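PDB 5HL3: Lmo2470 protein from Listeria monocytogenes EGD-e, which binds the host junction protein afadin as a leucine-rich-repeat internalin, facilitates crossing of the basement membrane, and carries calcium ions. Local coordinates for residues Gln263-Leu269 with Gly350-Trp356; Leu284-Met290 with Val340-His344; Leu221-Thr227 with Asn243-Leu249. The contacts are given in a common frame with arbitrary orientation. Where two conformers were deposited one is given. Residues are numbered along the deposited sequence.

Interaction 1. Residues Gln263-Leu269 with Gly350-Trp356. With CA (calcium ion), chain H.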
loop_
_atom_site.group_PDB
_atom_site.type_symbol
_atom_site.label_atom_id
_atom_site.label_comp_id
_atom_site.label_asym_id
_atom_site.label_seq_id
_atom_site.Cartn_x
_atom_site.Cartn_y
_atom_site.Cartn_z
ATOM N N GLN A 263 -5.253 -8.668 15.296
ATOM C CA GLN A 263 -6.322 -9.573 15.732
ATOM C C GLN A 263 -6.138 -10.984 15.179
ATOM O O GLN A 263 -6.573 -11.949 15.839
ATOM C CB GLN A 263 -7.711 -8.994 15.360
ATOM C CG GLN A 263 -8.101 -7.781 16.205
ATOM C CD GLN A 263 -8.242 -8.153 17.677
ATOM O OE1 GLN A 263 -8.943 -9.111 18.039
ATOM N NE2 GLN A 263 -7.580 -7.407 18.522
ATOM N N SER A 264 -5.520 -11.103 13.997
ATOM C CA SER A 264 -5.173 -12.394 13.404
ATOM C C SER A 264 -3.687 -12.461 13.114
ATOM O O SER A 264 -3.044 -11.449 12.769
ATOM C CB SER A 264 -5.943 -12.630 12.112
ATOM O OG SER A 264 -7.317 -12.819 12.387
ATOM N N GLN A 265 -3.137 -13.652 13.283
ATOM C CA GLN A 265 -1.702 -13.893 13.057
ATOM C C GLN A 265 -1.494 -15.378 12.946
ATOM O O GLN A 265 -2.257 -16.141 13.519
ATOM C CB GLN A 265 -0.891 -13.306 14.237
ATOM C CG GLN A 265 0.578 -12.970 13.974
ATOM C CD GLN A 265 0.875 -11.690 13.191
ATOM O OE1 GLN A 265 2.038 -11.416 12.893
ATOM N NE2 GLN A 265 -0.138 -10.901 12.897
ATOM N N ASN A 266 -0.486 -15.779 12.216
ATOM C CA ASN A 266 -0.135 -17.176 12.077
ATOM C C ASN A 266 1.361 -17.326 12.336
ATOM O O ASN A 266 2.096 -16.336 12.495
ATOM C CB ASN A 266 -0.559 -17.698 10.715
ATOM C CG ASN A 266 -2.051 -17.665 10.524
ATOM O OD1 ASN A 266 -2.638 -16.634 10.214
ATOM N ND2 ASN A 266 -2.696 -18.786 10.780
ATOM N N GLY A 267 1.824 -18.536 12.594
ATOM C CA GLY A 267 3.236 -18.713 12.757
ATOM C C GLY A 267 3.633 -20.147 12.896
ATOM O O GLY A 267 2.782 -21.029 13.034
ATOM N N GLU A 268 4.936 -20.355 12.852
ATOM C CA GLU A 268 5.544 -21.678 12.989
ATOM C C GLU A 268 6.477 -21.638 14.185
ATOM O O GLU A 268 7.280 -20.692 14.337
ATOM C CB GLU A 268 6.353 -22.038 11.736
ATOM C CG GLU A 268 5.591 -22.020 10.418
ATOM C CD GLU A 268 4.524 -23.108 10.238
ATOM O OE1 GLU A 268 4.769 -24.314 10.513
ATOM O OE2 GLU A 268 3.453 -22.767 9.708
ATOM N N LEU A 269 6.359 -22.645 15.042
ATOM C CA LEU A 269 7.224 -22.771 16.216
ATOM C C LEU A 269 8.275 -23.874 15.983
ATOM O O LEU A 269 8.187 -24.630 15.012
ATOM C CB LEU A 269 6.390 -23.007 17.484
ATOM C CG LEU A 269 5.204 -22.070 17.651
ATOM C CD1 LEU A 269 4.458 -22.372 18.928
ATOM C CD2 LEU A 269 5.678 -20.628 17.616
ATOM N N GLY A 350 -11.596 -14.158 12.605
ATOM C CA GLY A 350 -10.239 -13.947 13.106
ATOM C C GLY A 350 -9.736 -15.059 14.013
ATOM O O GLY A 350 -10.521 -15.688 14.722
ATOM N N VAL A 351 -8.431 -15.258 14.021
ATOM C CA VAL A 351 -7.784 -16.197 14.937
ATOM C C VAL A 351 -6.279 -15.978 14.891
ATOM O O VAL A 351 -5.744 -15.535 13.887
ATOM C CB VAL A 351 -8.122 -17.681 14.598
ATOM C CG1 VAL A 351 -7.540 -18.092 13.269
ATOM C CG2 VAL A 351 -7.658 -18.625 15.694
ATOM N N CYS A 352 -5.613 -16.285 16.009
ATOM C CA CYS A 352 -4.163 -16.356 16.093
ATOM C C CYS A 352 -3.799 -17.831 16.230
ATOM O O CYS A 352 -4.235 -18.474 17.176
ATOM C CB CYS A 352 -3.628 -15.526 17.256
ATOM S SG CYS A 352 -3.816 -13.735 17.037
ATOM N N SER A 353 -3.049 -18.380 15.271
ATOM C CA SER A 353 -2.819 -19.835 15.207
ATOM C C SER A 353 -1.379 -20.154 14.886
ATOM O O SER A 353 -0.810 -19.609 13.949
ATOM C CB SER A 353 -3.709 -20.421 14.102
ATOM O OG SER A 353 -3.431 -21.804 13.876
ATOM N N TYR A 354 -0.786 -21.030 15.694
ATOM C CA TYR A 354 0.637 -21.376 15.624
ATOM C C TYR A 354 0.803 -22.874 15.520
ATOM O O TYR A 354 0.297 -23.608 16.358
ATOM C CB TYR A 354 1.386 -20.794 16.837
ATOM C CG TYR A 354 1.385 -19.288 16.758
ATOM C CD1 TYR A 354 0.301 -18.544 17.211
ATOM C CD2 TYR A 354 2.405 -18.630 16.088
ATOM C CE1 TYR A 354 0.276 -17.169 17.036
ATOM C CE2 TYR A 354 2.394 -17.251 15.941
ATOM C CZ TYR A 354 1.318 -16.541 16.384
ATOM O OH TYR A 354 1.251 -15.157 16.184
ATOM N N ASP A 355 1.606 -23.300 14.554
ATOM C CA ASP A 355 1.796 -24.706 14.238
ATOM C C ASP A 355 3.218 -25.152 14.531
ATOM O O ASP A 355 4.148 -24.358 14.379
ATOM C CB ASP A 355 1.596 -24.914 12.741
ATOM C CG ASP A 355 0.253 -24.503 12.250
ATOM O OD1 ASP A 355 -0.665 -24.229 13.039
ATOM O OD2 ASP A 355 0.133 -24.475 11.020
ATOM N N TRP A 356 3.407 -26.437 14.824
ATOM C CA TRP A 356 4.767 -27.000 14.918
ATOM C C TRP A 356 4.687 -28.495 14.784
ATOM O O TRP A 356 3.632 -29.092 14.960
ATOM C CB TRP A 356 5.503 -26.563 16.205
ATOM C CG TRP A 356 5.038 -27.200 17.495
ATOM C CD1 TRP A 356 5.680 -28.184 18.189
ATOM C CD2 TRP A 356 3.879 -26.856 18.283
ATOM N NE1 TRP A 356 4.993 -28.494 19.333
ATOM C CE2 TRP A 356 3.884 -27.693 19.407
ATOM C CE3 TRP A 356 2.836 -25.948 18.133
ATOM C CZ2 TRP A 356 2.897 -27.650 20.370
ATOM C CZ3 TRP A 356 1.854 -25.903 19.116
ATOM C CH2 TRP A 356 1.887 -26.769 20.203
HETATM CA CA CA H . -2.759 -23.472 12.309
HETATM O O HOH W 1 -5.513 -16.196 11.125
HETATM O O HOH W 2 -1.565 -21.390 11.667
HETATM O O HOH W 3 2.126 -24.669 8.848
HETATM O O HOH W 4 -2.319 -23.762 9.959
HETATM O O HOH W 5 -4.877 -22.971 11.557
HETATM O O HOH W 6 -3.392 -25.754 11.759
#

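Interaction 2. Residues Leu284-Met290 with Val340-His344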
loop_
_atom_site.group_PDB
_atom_site.type_symbol
_atom_site.label_atom_id
_atom_site.label_comp_id
_atom_site.label_asym_id
_atom_site.label_seq_id
_atom_site.Cartn_x
_atom_site.Cartn_y
_atom_site.Cartn_z
ATOM N N LEU A 284 5.401 -18.706 23.524
ATOM C CA LEU A 284 4.578 -17.950 22.554
ATOM C C LEU A 284 4.456 -16.522 23.018
ATOM O O LEU A 284 3.420 -16.124 23.547
ATOM C CB LEU A 284 3.222 -18.622 22.328
ATOM C CG LEU A 284 2.387 -18.111 21.145
ATOM C CD1 LEU A 284 3.177 -18.110 19.861
ATOM C CD2 LEU A 284 1.114 -18.944 21.027
ATOM N N PRO A 285 5.533 -15.737 22.831
ATOM C CA PRO A 285 5.554 -14.413 23.430
ATOM C C PRO A 285 4.376 -13.530 23.030
ATOM O O PRO A 285 3.846 -12.800 23.868
ATOM C CB PRO A 285 6.912 -13.852 23.003
ATOM C CG PRO A 285 7.780 -15.082 22.877
ATOM C CD PRO A 285 6.850 -16.096 22.245
ATOM N N ILE A 286 3.964 -13.613 21.776
ATOM C CA ILE A 286 2.848 -12.799 21.287
ATOM C C ILE A 286 1.566 -13.031 22.063
ATOM O O ILE A 286 0.809 -12.067 22.317
ATOM C CB ILE A 286 2.644 -12.978 19.760
ATOM C CG1 ILE A 286 1.554 -12.020 19.243
ATOM C CG2 ILE A 286 2.332 -14.438 19.389
ATOM C CD1 ILE A 286 1.442 -11.961 17.729
ATOM N N TYR A 287 1.289 -14.263 22.481
ATOM C CA TYR A 287 0.079 -14.519 23.261
ATOM C C TYR A 287 0.117 -13.694 24.537
ATOM O O TYR A 287 -0.880 -13.026 24.901
ATOM C CB TYR A 287 -0.114 -16.035 23.594
ATOM C CG TYR A 287 -1.152 -16.209 24.685
ATOM C CD1 TYR A 287 -2.519 -16.051 24.400
ATOM C CD2 TYR A 287 -0.778 -16.357 26.016
ATOM C CE1 TYR A 287 -3.467 -16.109 25.396
ATOM C CE2 TYR A 287 -1.732 -16.383 27.030
ATOM C CZ TYR A 287 -3.072 -16.270 26.709
ATOM O OH TYR A 287 -4.018 -16.318 27.736
ATOM N N PHE A 288 1.230 -13.783 25.266
ATOM C CA PHE A 288 1.347 -13.076 26.541
ATOM C C PHE A 288 1.302 -11.558 26.398
ATOM O O PHE A 288 0.706 -10.885 27.228
ATOM C CB PHE A 288 2.561 -13.585 27.321
ATOM C CG PHE A 288 2.421 -15.035 27.687
ATOM C CD1 PHE A 288 1.602 -15.425 28.729
ATOM C CD2 PHE A 288 3.007 -16.015 26.899
ATOM C CE1 PHE A 288 1.424 -16.767 29.038
ATOM C CE2 PHE A 288 2.792 -17.348 27.162
ATOM C CZ PHE A 288 2.010 -17.717 28.235
ATOM N N GLN A 289 1.873 -11.036 25.324
ATOM C CA GLN A 289 1.801 -9.605 25.035
ATOM C C GLN A 289 0.367 -9.170 24.750
ATOM O O GLN A 289 -0.096 -8.133 25.282
ATOM C CB GLN A 289 2.689 -9.260 23.853
ATOM C CG GLN A 289 4.171 -9.352 24.138
ATOM C CD GLN A 289 4.990 -9.163 22.870
ATOM O OE1 GLN A 289 4.839 -9.928 21.900
ATOM N NE2 GLN A 289 5.842 -8.159 22.867
HETATM N N MSE A 290 -0.332 -9.931 23.907
HETATM C CA MSE A 290 -1.719 -9.602 23.571
HETATM C C MSE A 290 -2.607 -9.707 24.790
HETATM O O MSE A 290 -3.502 -8.888 25.002
HETATM C CB MSE A 290 -2.229 -10.470 22.399
HETATM C CG MSE A 290 -1.515 -10.043 21.119
HETATM SE SE MSE A 290 -2.028 -11.041 19.516
HETATM C CE MSE A 290 -3.949 -10.608 19.423
ATOM N N VAL A 340 -1.656 -24.564 18.267
ATOM C CA VAL A 340 -2.255 -23.831 19.380
ATOM C C VAL A 340 -2.867 -22.565 18.787
ATOM O O VAL A 340 -2.215 -21.830 18.026
ATOM C CB VAL A 340 -1.236 -23.482 20.478
ATOM C CG1 VAL A 340 -1.733 -22.379 21.414
ATOM C CG2 VAL A 340 -0.954 -24.699 21.314
ATOM N N SER A 341 -4.119 -22.332 19.141
ATOM C CA SER A 341 -4.866 -21.182 18.635
ATOM C C SER A 341 -5.479 -20.399 19.785
ATOM O O SER A 341 -5.873 -20.975 20.803
ATOM C CB SER A 341 -5.938 -21.642 17.657
ATOM O OG SER A 341 -5.344 -22.095 16.423
ATOM N N TYR A 342 -5.585 -19.088 19.604
ATOM C CA TYR A 342 -6.210 -18.226 20.589
ATOM C C TYR A 342 -6.815 -17.021 19.864
ATOM O O TYR A 342 -6.670 -16.844 18.644
ATOM C CB TYR A 342 -5.203 -17.825 21.676
ATOM C CG TYR A 342 -4.119 -16.908 21.207
ATOM C CD1 TYR A 342 -2.912 -17.405 20.662
ATOM C CD2 TYR A 342 -4.302 -15.520 21.244
ATOM C CE1 TYR A 342 -1.941 -16.543 20.225
ATOM C CE2 TYR A 342 -3.320 -14.671 20.814
ATOM C CZ TYR A 342 -2.155 -15.176 20.270
ATOM O OH TYR A 342 -1.181 -14.324 19.813
ATOM N N ASN A 343 -7.501 -16.181 20.642
ATOM C CA ASN A 343 -8.205 -15.002 20.079
ATOM C C ASN A 343 -9.178 -15.412 18.988
ATOM O O ASN A 343 -9.371 -14.723 18.000
ATOM C CB ASN A 343 -7.235 -13.890 19.584
ATOM C CG ASN A 343 -7.866 -12.530 19.658
ATOM O OD1 ASN A 343 -8.608 -12.284 20.584
ATOM N ND2 ASN A 343 -7.608 -11.661 18.680
ATOM N N HIS A 344 -9.820 -16.558 19.174
ATOM C CA HIS A 344 -10.826 -16.980 18.227
ATOM C C HIS A 344 -11.970 -15.957 18.181
ATOM O O HIS A 344 -12.523 -15.575 19.221
ATOM C CB HIS A 344 -11.463 -18.302 18.656
ATOM C CG HIS A 344 -10.528 -19.466 18.671
ATOM N ND1 HIS A 344 -10.303 -20.246 17.565
ATOM C CD2 HIS A 344 -9.832 -20.032 19.682
ATOM C CE1 HIS A 344 -9.499 -21.243 17.885
ATOM N NE2 HIS A 344 -9.192 -21.127 19.168
#

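Interaction 3. Residues Leu221-Thr227 with Asn243-Leu249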
loop_
_atom_site.group_PDB
_atom_site.type_symbol
_atom_site.label_atom_id
_atom_site.label_comp_id
_atom_site.label_asym_id
_atom_site.label_seq_id
_atom_site.Cartn_x
_atom_site.Cartn_y
_atom_site.Cartn_z
ATOM N N LEU A 221 1.356 -2.294 7.943
ATOM C CA LEU A 221 2.097 -3.449 7.435
ATOM C C LEU A 221 1.240 -4.695 7.357
ATOM O O LEU A 221 1.760 -5.810 7.303
ATOM C CB LEU A 221 3.354 -3.714 8.288
ATOM C CG LEU A 221 4.339 -2.560 8.486
ATOM C CD1 LEU A 221 5.494 -2.938 9.372
ATOM C CD2 LEU A 221 4.840 -1.971 7.212
ATOM N N ARG A 222 -0.080 -4.528 7.350
ATOM C CA ARG A 222 -0.987 -5.676 7.313
ATOM C C ARG A 222 -0.719 -6.529 6.077
ATOM O O ARG A 222 -0.405 -6.014 5.009
ATOM C CB ARG A 222 -2.434 -5.174 7.298
ATOM C CG ARG A 222 -3.522 -6.225 7.277
ATOM C CD ARG A 222 -4.877 -5.551 7.515
ATOM N NE ARG A 222 -5.946 -6.497 7.868
ATOM C CZ ARG A 222 -6.787 -7.020 6.986
ATOM N NH1 ARG A 222 -6.652 -6.703 5.710
ATOM N NH2 ARG A 222 -7.749 -7.860 7.367
ATOM N N HIS A 223 -0.847 -7.841 6.217
ATOM C CA HIS A 223 -0.707 -8.741 5.084
ATOM C C HIS A 223 0.649 -8.628 4.389
ATOM O O HIS A 223 0.724 -8.437 3.180
ATOM C CB HIS A 223 -1.875 -8.572 4.083
ATOM C CG HIS A 223 -3.062 -9.446 4.374
ATOM N ND1 HIS A 223 -2.978 -10.825 4.396
ATOM C CD2 HIS A 223 -4.363 -9.146 4.610
ATOM C CE1 HIS A 223 -4.170 -11.334 4.645
ATOM N NE2 HIS A 223 -5.025 -10.340 4.786
ATOM N N ASN A 224 1.725 -8.773 5.154
ATOM C CA ASN A 224 3.075 -8.874 4.594
ATOM C C ASN A 224 3.604 -10.258 4.992
ATOM O O ASN A 224 2.812 -11.168 5.285
ATOM C CB ASN A 224 3.914 -7.684 5.054
ATOM C CG ASN A 224 3.735 -6.500 4.138
ATOM O OD1 ASN A 224 4.356 -6.441 3.098
ATOM N ND2 ASN A 224 2.854 -5.614 4.479
ATOM N N ASN A 225 4.923 -10.420 4.946
ATOM C CA ASN A 225 5.568 -11.693 5.282
ATOM C C ASN A 225 6.476 -11.533 6.509
ATOM O O ASN A 225 7.527 -12.176 6.613
ATOM C CB ASN A 225 6.389 -12.202 4.087
ATOM C CG ASN A 225 5.527 -12.658 2.936
ATOM O OD1 ASN A 225 4.441 -13.182 3.112
ATOM N ND2 ASN A 225 6.035 -12.456 1.717
ATOM N N LEU A 226 6.084 -10.679 7.450
ATOM C CA LEU A 226 6.894 -10.470 8.671
ATOM C C LEU A 226 6.839 -11.756 9.479
ATOM O O LEU A 226 5.756 -12.210 9.855
ATOM C CB LEU A 226 6.327 -9.295 9.470
ATOM C CG LEU A 226 6.204 -7.977 8.706
ATOM C CD1 LEU A 226 5.446 -6.964 9.552
ATOM C CD2 LEU A 226 7.525 -7.433 8.279
ATOM N N THR A 227 7.995 -12.347 9.764
ATOM C CA THR A 227 8.057 -13.703 10.288
ATOM C C THR A 227 8.936 -13.806 11.515
ATOM O O THR A 227 10.089 -13.348 11.520
ATOM C CB THR A 227 8.583 -14.653 9.174
ATOM O OG1 THR A 227 7.728 -14.569 8.025
ATOM C CG2 THR A 227 8.632 -16.089 9.641
ATOM N N ASN A 243 -0.068 -1.308 12.121
ATOM C CA ASN A 243 -0.936 -2.441 11.797
ATOM C C ASN A 243 -0.076 -3.616 11.372
ATOM O O ASN A 243 0.589 -3.544 10.360
ATOM C CB ASN A 243 -1.944 -2.054 10.711
ATOM C CG ASN A 243 -3.053 -3.086 10.558
ATOM O OD1 ASN A 243 -2.853 -4.289 10.810
ATOM N ND2 ASN A 243 -4.207 -2.648 10.153
ATOM N N LEU A 244 -0.090 -4.683 12.183
ATOM C CA LEU A 244 0.687 -5.900 11.909
ATOM C C LEU A 244 -0.251 -7.070 11.648
ATOM O O LEU A 244 0.194 -8.234 11.651
ATOM C CB LEU A 244 1.623 -6.219 13.087
ATOM C CG LEU A 244 2.614 -5.114 13.424
ATOM C CD1 LEU A 244 3.495 -5.476 14.627
ATOM C CD2 LEU A 244 3.493 -4.729 12.244
ATOM N N ASP A 245 -1.513 -6.819 11.386
ATOM C CA ASP A 245 -2.483 -7.913 11.223
ATOM C C ASP A 245 -2.078 -8.815 10.066
ATOM O O ASP A 245 -1.512 -8.384 9.069
ATOM C CB ASP A 245 -3.884 -7.325 10.951
ATOM C CG ASP A 245 -5.015 -8.170 11.457
ATOM O OD1 ASP A 245 -4.864 -8.774 12.512
ATOM O OD2 ASP A 245 -6.112 -8.090 10.858
ATOM N N TYR A 246 -2.364 -10.105 10.188
ATOM C CA TYR A 246 -2.100 -11.043 9.096
ATOM C C TYR A 246 -0.621 -11.086 8.666
ATOM O O TYR A 246 -0.269 -11.076 7.487
ATOM C CB TYR A 246 -3.079 -10.857 7.925
ATOM C CG TYR A 246 -4.467 -11.357 8.215
ATOM C CD1 TYR A 246 -4.716 -12.731 8.300
ATOM C CD2 TYR A 246 -5.525 -10.487 8.434
ATOM C CE1 TYR A 246 -5.980 -13.228 8.577
ATOM C CE2 TYR A 246 -6.808 -10.992 8.708
ATOM C CZ TYR A 246 -7.011 -12.338 8.780
ATOM O OH TYR A 246 -8.284 -12.834 9.048
ATOM N N ASN A 247 0.238 -11.202 9.663
ATOM C CA ASN A 247 1.659 -11.523 9.466
ATOM C C ASN A 247 1.957 -12.818 10.226
ATOM O O ASN A 247 1.010 -13.546 10.573
ATOM C CB ASN A 247 2.552 -10.329 9.840
ATOM C CG ASN A 247 2.542 -9.265 8.764
ATOM O OD1 ASN A 247 3.260 -9.366 7.778
ATOM N ND2 ASN A 247 1.739 -8.228 8.958
ATOM N N PHE A 248 3.240 -13.119 10.419
ATOM C CA PHE A 248 3.687 -14.431 10.950
ATOM C C PHE A 248 4.617 -14.249 12.114
ATOM O O PHE A 248 5.571 -15.025 12.302
ATOM C CB PHE A 248 4.326 -15.227 9.776
ATOM C CG PHE A 248 3.397 -15.325 8.597
ATOM C CD1 PHE A 248 2.484 -16.358 8.508
ATOM C CD2 PHE A 248 3.347 -14.304 7.647
ATOM C CE1 PHE A 248 1.559 -16.405 7.481
ATOM C CE2 PHE A 248 2.410 -14.343 6.631
ATOM C CZ PHE A 248 1.510 -15.386 6.554
ATOM N N LEU A 249 4.322 -13.244 12.942
ATOM C CA LEU A 249 5.166 -12.956 14.089
ATOM C C LEU A 249 4.836 -13.849 15.273
ATOM O O LEU A 249 3.668 -14.142 15.556
ATOM C CB LEU A 249 4.957 -11.491 14.517
ATOM C CG LEU A 249 5.385 -10.456 13.470
ATOM C CD1 LEU A 249 4.914 -9.070 13.925
ATOM C CD2 LEU A 249 6.897 -10.462 13.271
HETATM O O HOH W 7 -0.620 -12.431 5.169
#

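Interaction 1. Residues Gln263-Leu269 with Gly350-Trp356
Loop 263-264 leads into strand 265-268, parallel to 350-356 and outermost in the mixed sheet of the probably immunoglobulin-like C-terminal DUF3244 domain; S264 and N266 bond on the other side to Y246 and N247 of the leucine-rich repeats. S264 OG accepts from V351 N (3.1 Å), a side chain beginning the pairing. Q265 N bonds to V351 O (3.3 Å) and Q265 O to S353 N (3.0 Å), while OE1 bonds to L249. A water bonded to N266 ND2 is also a ligand of the calcium ion, which S353 OG (2.4 Å) and D355 OD1 (2.3 Å) bind together with D339. At G267 a side chain would clash with the Y354 ring; its N bonds weakly to S353 O (3.2 Å), its O to D355 N (3.0 Å). E268 shares a water with D355. L269 N bonds to D355 O (2.9 Å), its side chain resting on Y354 and W356. Strand 350-360 lies between this strand and antiparallel strand 334-345, C352 and Y354 facing helix 285-292.

Interaction 2. Residues Leu284-Met290 with Val340-His344
One large knob, the side chain of Y342, dominates this buried helix-on-sheet contact of the C-terminal domain. The axes of helix 285-290 and strand 340-342 run 10.6 Å apart at their closest and only 17° from parallel, a gap wide enough for a tyrosine ring to stand between the backbones. Y342 points toward the helix and enters a hollow lined by L284, I286, Y287 and M290. Y287 meets one face of the ring edge first in a T-shaped (edge-to-face) stack, centroids 5.1 Å apart and planes at 82°, with Y287 CD1 3.7 Å from Y342 CD2. Y287 CB adds a CH-pi contact over that face, 4.2 Å from the centroid. L284, at the N-cap position, fits its CD2 against Y342 CE1 (4.0 Å) and just reaches V340 CG1 (4.5 Å). The tip of the tyrosine is closed off by I286 CG2, 3.5 Å from Y342 OH, and by the selenium of selenomethionine M290, 3.4 Å from the same oxygen. M290 SE lies at the ring's edge, a Met-aromatic contact, while CE touches N343 ND2 at 3.9 Å; that amide bonds to Q263 and, through OD1, to V297 N. The hydroxyl is buried with no hydrogen-bonding partner in the model, Y287 N being 3.6 Å from it. No hydrogen bond joins the segments. V301 of strand 301-306 touches Y287, V340 and Y342, and I324 of strand 323-326 meets L284, so the helix lies nearly along the strand, over the sheet face carrying V340, Y342 and C352.

Interaction 3. Residues Leu221-Thr227 with Asn243-Leu249
Two successive turns of the leucine-rich-repeat solenoid stack here, each leaving a strand of the long parallel sheet. Equivalent positions lie one above the other: L221 over L244, H223 over Y246, N224 over N247. Backbone bonds follow the stacking, from L221 N to N243 O (2.8 Å), H223 N to D245 O (3.0 Å) and F248 N to L226 O (2.7 Å). L221 and L226 pack on L244 inside the coil. Toward the outside, R222 NE and D245 OD2 (3.4 Å) form a salt bridge whose hydrogen bond is weak; D245 OD1 takes the backbone N atoms of Q263 and S264. The H223 and Y246 rings lie parallel but slid apart, with Y246 CB over the imidazole face. N247 occupies the buried asparagine position characteristic of these repeats. Its ND2 donates to L244 O (3.1 Å) and, in the preceding turn, to L221 O (2.9 Å), while N247 OD1 accepts from L226 N (3.1 Å) and, weakly, from N224 N (3.1 Å).

In the fold
Along the chain, interaction 3 closes before interaction 1 opens, and both segments of interaction 2 fall between those of interaction 1. Interactions 1 and 2 have centres about 8 Å apart and share the mixed C-terminal sheet, where strands 350-360 and 334-345 are neighbours: C352 O lies 2.8 Å from Y342 N, and Y354 N 2.8 Å from V340 O. Interaction 3 belongs to the repeat solenoid, its centre about 11 Å from that of interaction 1 and about 15 Å from that of interaction 2. Y354 OH meets L249 O at 2.7 Å and Q263 N meets D245 OD1 at 2.8 Å, so the final repeats and the calcium-binding C-terminal region join through a continuous interface.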